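Local coordinates for extracellular solute-binding protein, family 1 (Bifidobacterium longum subsp. infantis ATCC 15697, PDB 3OMB), which probably binds a solute, perhaps a carbohydrate, outside the cell for uptake by an ABC transporter, and carries a magnesium ion, at residues 147-155 / 349-357; 137-146 / 464-472. All coordinates share one frame; numbering follows the deposited sequence. Where two conformers were deposited one is given.

Overall arrangement
Both contacts tie the region just after helix 136-142, or the helix itself, to parts of the chain far away in sequence. Contact 1 (147-155 / 349-357) is nested inside the loop closed by contact 2 (137-146 / 464-472). Their centres lie about 9 Å apart, and each is about 17 Å from the centre of the chain. They touch directly: S142 OG lies 2.9 Å from A153 N, a probable hydrogen bond, and M141 CE packs 3.6 Å from L349 CB. Helix 136-142 thus has strand 152-155 and L349 as neighbours as well as the loop 464-472. Neither contact belongs to the magnesium site formed by D199, N201, N203, Q205, D207 and E208.

Contact 1 (147-155 / 349-357); sequences GRIYAIADG and LSPAGLSIS
I152 and L354 form an antiparallel hydrogen-bonded pair, with I152 N 2.8 Å from L354 O. L354 N returns a bond to I152 O. G353 N gives I152 O a second bond at 2.7 Å, tilted 32° from the carbonyl plane. G353 and L354 both facing I152 make a classic beta bulge. Further along, D154 and S350 pair through D154 N to S350 O and S350 N to D154 O, both at 3.0 Å.

The D154 side chain folds back over this junction. Its CB carries CG between the backbone N and the carbonyl carbon (chi1 44°), which turns the carboxylate to the partner segment. CG lies 3.7 Å from S350 O. OD1 meets S350 CB at 3.2 Å. OD2 approaches G353 CA, also at 3.2 Å, where the glycine has no side chain. OD2 is hydrogen-bonded to a water, which also bonds S350 OG.

P351 marks a corner: 349-350 pairs with 152-155, while 352-356 edges the sheet containing 98-100, where N99 meets S355. The contact thus joins two sheets. The two segments are joined mainly by backbone hydrogen bonds. The buried D154 carboxylate is bonded to a water, which probably helps to stabilise its charge.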
loop_
_atom_site.group_PDB
_atom_site.type_symbol
_atom_site.label_atom_id
_atom_site.label_comp_id
_atom_site.label_asym_id
_atom_site.label_seq_id
_atom_site.Cartn_x
_atom_site.Cartn_y
_atom_site.Cartn_z
ATOM N N GLY A 147 0.753 -1.781 -25.464
ATOM C CA GLY A 147 2.143 -2.258 -25.387
ATOM C C GLY A 147 3.186 -1.182 -25.127
ATOM O O GLY A 147 4.398 -1.436 -25.247
ATOM N N ARG A 148 2.757 0.024 -24.765
ATOM C CA ARG A 148 3.750 1.072 -24.482
ATOM C C ARG A 148 4.221 1.038 -23.020
ATOM O O ARG A 148 3.509 0.552 -22.136
ATOM C CB ARG A 148 3.231 2.462 -24.865
ATOM C CG ARG A 148 2.798 2.563 -26.316
ATOM C CD ARG A 148 2.474 3.999 -26.655
ATOM N NE ARG A 148 2.114 4.167 -28.060
ATOM C CZ ARG A 148 0.866 4.215 -28.519
ATOM N NH1 ARG A 148 -0.175 4.089 -27.702
ATOM N NH2 ARG A 148 0.661 4.377 -29.809
ATOM N N ILE A 149 5.422 1.550 -22.776
ATOM C CA ILE A 149 5.937 1.613 -21.406
ATOM C C ILE A 149 6.301 3.050 -21.110
ATOM O O ILE A 149 7.332 3.552 -21.571
ATOM C CB ILE A 149 7.163 0.725 -21.215
ATOM C CG1 ILE A 149 6.836 -0.739 -21.496
ATOM C CG2 ILE A 149 7.737 0.890 -19.781
ATOM C CD1 ILE A 149 8.100 -1.663 -21.478
ATOM N N TYR A 150 5.434 3.730 -20.377
ATOM C CA TYR A 150 5.658 5.128 -20.072
ATOM C C TYR A 150 6.173 5.316 -18.653
ATOM O O TYR A 150 6.835 6.307 -18.357
ATOM C CB TYR A 150 4.377 5.922 -20.286
ATOM C CG TYR A 150 4.100 6.204 -21.744
ATOM C CD1 TYR A 150 5.072 6.809 -22.552
ATOM C CD2 TYR A 150 2.865 5.891 -22.315
ATOM C CE1 TYR A 150 4.829 7.088 -23.873
ATOM C CE2 TYR A 150 2.607 6.176 -23.654
ATOM C CZ TYR A 150 3.599 6.768 -24.418
ATOM O OH TYR A 150 3.382 7.037 -25.739
ATOM N N ALA A 151 5.886 4.351 -17.785
ATOM C CA ALA A 151 6.232 4.466 -16.381
ATOM C C ALA A 151 6.574 3.091 -15.871
ATOM O O ALA A 151 5.719 2.234 -15.803
ATOM C CB ALA A 151 5.043 5.062 -15.566
ATOM N N ILE A 152 7.832 2.895 -15.504
ATOM C CA ILE A 152 8.288 1.587 -15.031
ATOM C C ILE A 152 8.029 1.450 -13.539
ATOM O O ILE A 152 8.255 2.395 -12.760
ATOM C CB ILE A 152 9.772 1.372 -15.372
ATOM C CG1 ILE A 152 9.983 1.750 -16.853
ATOM C CG2 ILE A 152 10.208 -0.069 -15.060
ATOM C CD1 ILE A 152 11.285 1.286 -17.496
ATOM N N ALA A 153 7.553 0.272 -13.153
ATOM C CA ALA A 153 7.305 -0.044 -11.757
ATOM C C ALA A 153 8.614 -0.227 -10.992
ATOM O O ALA A 153 9.708 -0.266 -11.568
ATOM C CB ALA A 153 6.433 -1.323 -11.646
ATOM N N ASP A 154 8.489 -0.346 -9.681
ATOM C CA ASP A 154 9.639 -0.673 -8.835
ATOM C C ASP A 154 9.271 -1.790 -7.851
ATOM O O ASP A 154 8.100 -2.109 -7.664
ATOM C CB ASP A 154 10.112 0.580 -8.113
ATOM C CG ASP A 154 8.964 1.384 -7.554
ATOM O OD1 ASP A 154 8.376 0.937 -6.535
ATOM O OD2 ASP A 154 8.640 2.452 -8.135
ATOM N N GLY A 155 10.272 -2.392 -7.237
ATOM C CA GLY A 155 10.035 -3.473 -6.278
ATOM C C GLY A 155 10.963 -3.384 -5.086
ATOM O O GLY A 155 12.116 -3.028 -5.231
ATOM N N LEU A 349 5.715 -4.693 -5.148
ATOM C CA LEU A 349 5.682 -3.909 -6.371
ATOM C C LEU A 349 4.809 -2.681 -6.270
ATOM O O LEU A 349 3.800 -2.668 -5.573
ATOM C CB LEU A 349 5.197 -4.754 -7.549
ATOM C CG LEU A 349 6.001 -6.024 -7.813
ATOM C CD1 LEU A 349 5.305 -6.859 -8.880
ATOM C CD2 LEU A 349 7.482 -5.736 -8.184
ATOM N N SER A 350 5.206 -1.648 -6.997
ATOM C CA SER A 350 4.548 -0.360 -6.926
ATOM C C SER A 350 4.624 0.281 -8.310
ATOM O O SER A 350 5.698 0.324 -8.903
ATOM C CB SER A 350 5.235 0.490 -5.854
ATOM O OG SER A 350 4.913 1.852 -5.999
ATOM N N PRO A 351 3.474 0.741 -8.850
ATOM C CA PRO A 351 3.514 1.201 -10.234
ATOM C C PRO A 351 4.118 2.587 -10.319
ATOM O O PRO A 351 4.287 3.247 -9.291
ATOM C CB PRO A 351 2.036 1.238 -10.657
ATOM C CG PRO A 351 1.238 0.692 -9.495
ATOM C CD PRO A 351 2.110 0.759 -8.284
ATOM N N ALA A 352 4.473 2.998 -11.536
ATOM C CA ALA A 352 4.835 4.386 -11.832
ATOM C C ALA A 352 6.047 4.949 -11.087
ATOM O O ALA A 352 5.994 6.035 -10.514
ATOM C CB ALA A 352 3.598 5.305 -11.641
ATOM N N GLY A 353 7.145 4.219 -11.105
ATOM C CA GLY A 353 8.358 4.688 -10.466
ATOM C C GLY A 353 9.221 5.534 -11.389
ATOM O O GLY A 353 9.617 6.636 -11.008
ATOM N N LEU A 354 9.519 5.032 -12.590
ATOM C CA LEU A 354 10.378 5.762 -13.516
ATOM C C LEU A 354 9.718 6.214 -14.815
ATOM O O LEU A 354 9.096 5.413 -15.504
ATOM C CB LEU A 354 11.640 4.952 -13.834
ATOM C CG LEU A 354 12.731 5.811 -14.499
ATOM C CD1 LEU A 354 14.027 5.778 -13.753
ATOM C CD2 LEU A 354 12.905 5.359 -15.931
ATOM N N SER A 355 9.867 7.502 -15.133
ATOM C CA SER A 355 9.462 8.054 -16.429
ATOM C C SER A 355 10.525 9.014 -16.985
ATOM O O SER A 355 11.193 9.736 -16.235
ATOM C CB SER A 355 8.088 8.737 -16.342
ATOM O OG SER A 355 8.023 9.680 -15.283
ATOM N N ILE A 356 10.698 8.999 -18.301
ATOM C CA ILE A 356 11.726 9.809 -18.931
ATOM C C ILE A 356 11.093 10.762 -19.908
ATOM O O ILE A 356 10.208 10.374 -20.681
ATOM C CB ILE A 356 12.834 8.937 -19.585
ATOM C CG1 ILE A 356 13.705 8.318 -18.484
ATOM C CG2 ILE A 356 13.731 9.760 -20.529
ATOM C CD1 ILE A 356 14.570 7.161 -18.933
ATOM N N SER A 357 11.541 12.015 -19.850
ATOM C CA SER A 357 11.098 13.045 -20.777
ATOM C C SER A 357 11.431 12.638 -22.209
ATOM O O SER A 357 12.559 12.244 -22.501
ATOM C CB SER A 357 11.802 14.357 -20.445
ATOM O OG SER A 357 11.475 15.361 -21.389
HETATM O O HOH W 1 8.724 7.510 -19.806
HETATM O O HOH W 2 6.436 3.775 -7.368
#

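Contact 2 (137-146 / 464-472); sequences DAKKMSTDSK and DYVNMDNMD
Y465 lays one face of its ring against K140, and the two side chains run alongside each other in the same direction. K140 CD sits 3.7 Å from the ring centroid, 17° off the normal, a CH-pi contact over the face. K140 CB lies above the start of the ring, near CG. The lysine chain then bends at chi3 and chi4, and NZ ends too far from the ring for more than a weak cation-pi attraction. Y465 CG stands between its own backbone N and carbonyl carbon (chi1 45°), and this brings the ring under K140.

The D137 carboxylate comes to the same ring obliquely, its plane 70° from that of the ring, with OD1 3.7 Å from Y465 CE2. M141, a selenomethionine, crosses Y465 at about a right angle. Its CG packs on Y465 CB at 3.9 Å, and its CE reaches D464 CB. With an alanine here instead of Y465, a gap would probably open beneath K140 and its aliphatic chain would be freer to turn.

N470 faces the helix end. Its ND2 donates to Y465 O, which lies in the amide plane of N470, at 3.1 Å and nearly straight, and makes weak bonds to K140 O and T143 O. One water links M141 O to N470 OD1, and another links M141 O to N467 ND2. The loop 464-472 therefore meets helix 136-142 by an aromatic face on its side and an amide at its C-terminal end, where weak bonds from N470 and bonds from waters meet the carbonyls of the last helical turn and of T143 just after it.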
loop_
_atom_site.group_PDB
_atom_site.type_symbol
_atom_site.label_atom_id
_atom_site.label_comp_id
_atom_site.label_asym_id
_atom_site.label_seq_id
_atom_site.Cartn_x
_atom_site.Cartn_y
_atom_site.Cartn_z
ATOM N N ASP A 137 4.655 -9.652 -12.984
ATOM C CA ASP A 137 3.602 -8.684 -12.630
ATOM C C ASP A 137 4.070 -7.215 -12.748
ATOM O O ASP A 137 3.247 -6.315 -12.967
ATOM C CB ASP A 137 2.979 -8.973 -11.258
ATOM C CG ASP A 137 1.972 -10.161 -11.285
ATOM O OD1 ASP A 137 1.824 -10.866 -12.331
ATOM O OD2 ASP A 137 1.321 -10.391 -10.236
ATOM N N ALA A 138 5.386 -6.988 -12.610
ATOM C CA ALA A 138 5.993 -5.672 -12.824
ATOM C C ALA A 138 6.007 -5.288 -14.283
ATOM O O ALA A 138 5.853 -4.122 -14.607
ATOM C CB ALA A 138 7.405 -5.629 -12.290
ATOM N N LYS A 139 6.247 -6.259 -15.160
ATOM C CA LYS A 139 6.111 -6.040 -16.603
ATOM C C LYS A 139 4.694 -5.587 -16.945
ATOM O O LYS A 139 4.498 -4.638 -17.714
ATOM C CB LYS A 139 6.441 -7.313 -17.370
ATOM C CG LYS A 139 6.371 -7.127 -18.871
ATOM C CD LYS A 139 7.404 -8.003 -19.538
ATOM C CE LYS A 139 6.802 -9.166 -20.246
ATOM N NZ LYS A 139 7.808 -9.607 -21.275
ATOM N N LYS A 140 3.716 -6.257 -16.351
ATOM C CA LYS A 140 2.329 -5.977 -16.644
ATOM C C LYS A 140 1.915 -4.623 -16.097
ATOM O O LYS A 140 1.237 -3.863 -16.791
ATOM C CB LYS A 140 1.441 -7.097 -16.119
ATOM C CG LYS A 140 1.461 -8.364 -16.963
ATOM C CD LYS A 140 0.403 -9.320 -16.428
ATOM C CE LYS A 140 0.875 -10.745 -16.313
ATOM N NZ LYS A 140 0.963 -11.320 -17.672
HETATM N N MSE A 141 2.346 -4.312 -14.874
HETATM C CA MSE A 141 2.215 -2.964 -14.308
HETATM C C MSE A 141 2.835 -1.878 -15.192
HETATM O O MSE A 141 2.294 -0.770 -15.313
HETATM C CB MSE A 141 2.912 -2.882 -12.964
HETATM C CG MSE A 141 2.062 -3.193 -11.798
HETATM SE SE MSE A 141 3.110 -2.750 -10.188
HETATM C CE MSE A 141 2.022 -3.783 -8.957
ATOM N N SER A 142 3.963 -2.198 -15.801
ATOM C CA SER A 142 4.716 -1.200 -16.566
ATOM C C SER A 142 4.266 -1.003 -18.004
ATOM O O SER A 142 4.629 -0.004 -18.619
ATOM C CB SER A 142 6.201 -1.518 -16.533
ATOM O OG SER A 142 6.635 -1.601 -15.188
ATOM N N THR A 143 3.462 -1.937 -18.521
ATOM C CA THR A 143 3.055 -1.982 -19.929
ATOM C C THR A 143 1.538 -1.793 -20.041
ATOM O O THR A 143 0.751 -2.505 -19.384
ATOM C CB THR A 143 3.414 -3.352 -20.558
ATOM O OG1 THR A 143 4.795 -3.633 -20.330
ATOM C CG2 THR A 143 3.126 -3.401 -22.061
ATOM N N ASP A 144 1.122 -0.845 -20.872
ATOM C CA ASP A 144 -0.298 -0.656 -21.080
ATOM C C ASP A 144 -0.820 -1.595 -22.168
ATOM O O ASP A 144 -0.078 -2.410 -22.738
ATOM C CB ASP A 144 -0.650 0.813 -21.355
ATOM C CG ASP A 144 -0.005 1.351 -22.628
ATOM O OD1 ASP A 144 0.239 0.574 -23.582
ATOM O OD2 ASP A 144 0.242 2.573 -22.681
ATOM N N SER A 145 -2.106 -1.476 -22.444
ATOM C CA SER A 145 -2.766 -2.355 -23.383
ATOM C C SER A 145 -2.333 -2.069 -24.823
ATOM O O SER A 145 -2.621 -2.859 -25.709
ATOM C CB SER A 145 -4.287 -2.222 -23.256
ATOM O OG SER A 145 -4.686 -0.895 -23.572
ATOM N N LYS A 146 -1.678 -0.933 -25.057
ATOM C CA LYS A 146 -1.176 -0.610 -26.385
ATOM C C LYS A 146 0.266 -1.096 -26.503
ATOM O O LYS A 146 0.915 -0.849 -27.516
ATOM C CB LYS A 146 -1.242 0.898 -26.663
ATOM C CG LYS A 146 -2.552 1.571 -26.303
ATOM C CD LYS A 146 -3.446 1.616 -27.498
ATOM C CE LYS A 146 -4.727 2.381 -27.228
ATOM N NZ LYS A 146 -5.505 2.376 -28.511
ATOM N N ASP A 464 -3.008 -6.053 -9.441
ATOM C CA ASP A 464 -2.490 -4.732 -9.151
ATOM C C ASP A 464 -2.115 -3.978 -10.425
ATOM O O ASP A 464 -2.043 -2.729 -10.444
ATOM C CB ASP A 464 -1.297 -4.859 -8.199
ATOM C CG ASP A 464 -1.694 -5.415 -6.814
ATOM O OD1 ASP A 464 -2.894 -5.364 -6.444
ATOM O OD2 ASP A 464 -0.801 -5.896 -6.077
ATOM N N TYR A 465 -1.890 -4.723 -11.504
ATOM C CA TYR A 465 -1.613 -4.062 -12.777
ATOM C C TYR A 465 -2.872 -3.550 -13.487
ATOM O O TYR A 465 -2.768 -2.937 -14.556
ATOM C CB TYR A 465 -0.802 -4.961 -13.700
ATOM C CG TYR A 465 -1.279 -6.378 -13.779
ATOM C CD1 TYR A 465 -2.313 -6.735 -14.645
ATOM C CD2 TYR A 465 -0.676 -7.379 -12.999
ATOM C CE1 TYR A 465 -2.739 -8.060 -14.743
ATOM C CE2 TYR A 465 -1.079 -8.700 -13.094
ATOM C CZ TYR A 465 -2.109 -9.032 -13.972
ATOM O OH TYR A 465 -2.530 -10.331 -14.053
ATOM N N VAL A 466 -4.046 -3.825 -12.911
ATOM C CA VAL A 466 -5.294 -3.266 -13.414
ATOM C C VAL A 466 -5.633 -2.071 -12.527
ATOM O O VAL A 466 -6.183 -2.230 -11.424
ATOM C CB VAL A 466 -6.460 -4.281 -13.370
ATOM C CG1 VAL A 466 -7.710 -3.669 -13.953
ATOM C CG2 VAL A 466 -6.091 -5.588 -14.084
ATOM N N ASN A 467 -5.287 -0.881 -13.001
ATOM C CA ASN A 467 -5.432 0.326 -12.200
ATOM C C ASN A 467 -5.674 1.543 -13.107
ATOM O O ASN A 467 -5.571 1.451 -14.334
ATOM C CB ASN A 467 -4.199 0.519 -11.299
ATOM C CG ASN A 467 -2.942 0.682 -12.097
ATOM O OD1 ASN A 467 -2.786 1.667 -12.792
ATOM N ND2 ASN A 467 -2.060 -0.304 -12.050
HETATM N N MSE A 468 -6.015 2.676 -12.510
HETATM C CA MSE A 468 -6.549 3.775 -13.304
HETATM C C MSE A 468 -5.459 4.392 -14.149
HETATM O O MSE A 468 -5.712 4.993 -15.207
HETATM C CB MSE A 468 -7.217 4.794 -12.404
HETATM C CG MSE A 468 -8.444 4.198 -11.729
HETATM SE SE MSE A 468 -9.515 5.557 -10.861
HETATM C CE MSE A 468 -9.354 6.908 -12.239
ATOM N N ASP A 469 -4.238 4.153 -13.702
ATOM C CA ASP A 469 -3.044 4.637 -14.349
ATOM C C ASP A 469 -2.682 3.840 -15.616
ATOM O O ASP A 469 -1.915 4.323 -16.452
ATOM C CB ASP A 469 -1.917 4.561 -13.326
ATOM C CG ASP A 469 -0.762 5.415 -13.683
ATOM O OD1 ASP A 469 0.374 4.913 -13.519
ATOM O OD2 ASP A 469 -0.981 6.579 -14.119
ATOM N N ASN A 470 -3.256 2.643 -15.751
ATOM C CA ASN A 470 -3.082 1.772 -16.922
ATOM C C ASN A 470 -4.294 1.706 -17.887
ATOM O O ASN A 470 -4.469 0.718 -18.616
ATOM C CB ASN A 470 -2.744 0.351 -16.449
ATOM C CG ASN A 470 -1.440 -0.176 -17.065
ATOM O OD1 ASN A 470 -0.829 0.482 -17.912
ATOM N ND2 ASN A 470 -1.018 -1.370 -16.641
HETATM N N MSE A 471 -5.124 2.743 -17.861
HETATM C CA MSE A 471 -6.341 2.858 -18.678
HETATM C C MSE A 471 -6.209 4.011 -19.662
HETATM O O MSE A 471 -5.339 4.856 -19.480
HETATM C CB MSE A 471 -7.506 3.251 -17.789
HETATM C CG MSE A 471 -7.974 2.216 -16.883
HETATM SE SE MSE A 471 -9.455 2.885 -15.846
HETATM C CE MSE A 471 -9.612 1.220 -14.878
ATOM N N ASP A 472 -7.099 4.076 -20.654
ATOM C CA ASP A 472 -7.327 5.300 -21.444
ATOM C C ASP A 472 -7.634 6.490 -20.502
ATOM O O ASP A 472 -8.319 6.306 -19.495
ATOM C CB ASP A 472 -8.558 5.141 -22.366
ATOM C CG ASP A 472 -8.389 4.062 -23.447
ATOM O OD1 ASP A 472 -7.241 3.661 -23.781
ATOM O OD2 ASP A 472 -9.433 3.628 -24.001
HETATM O O HOH W 3 0.267 0.005 -13.620
HETATM O O HOH W 4 1.781 1.404 -16.868
HETATM O O HOH W 5 -4.000 0.926 -21.600
#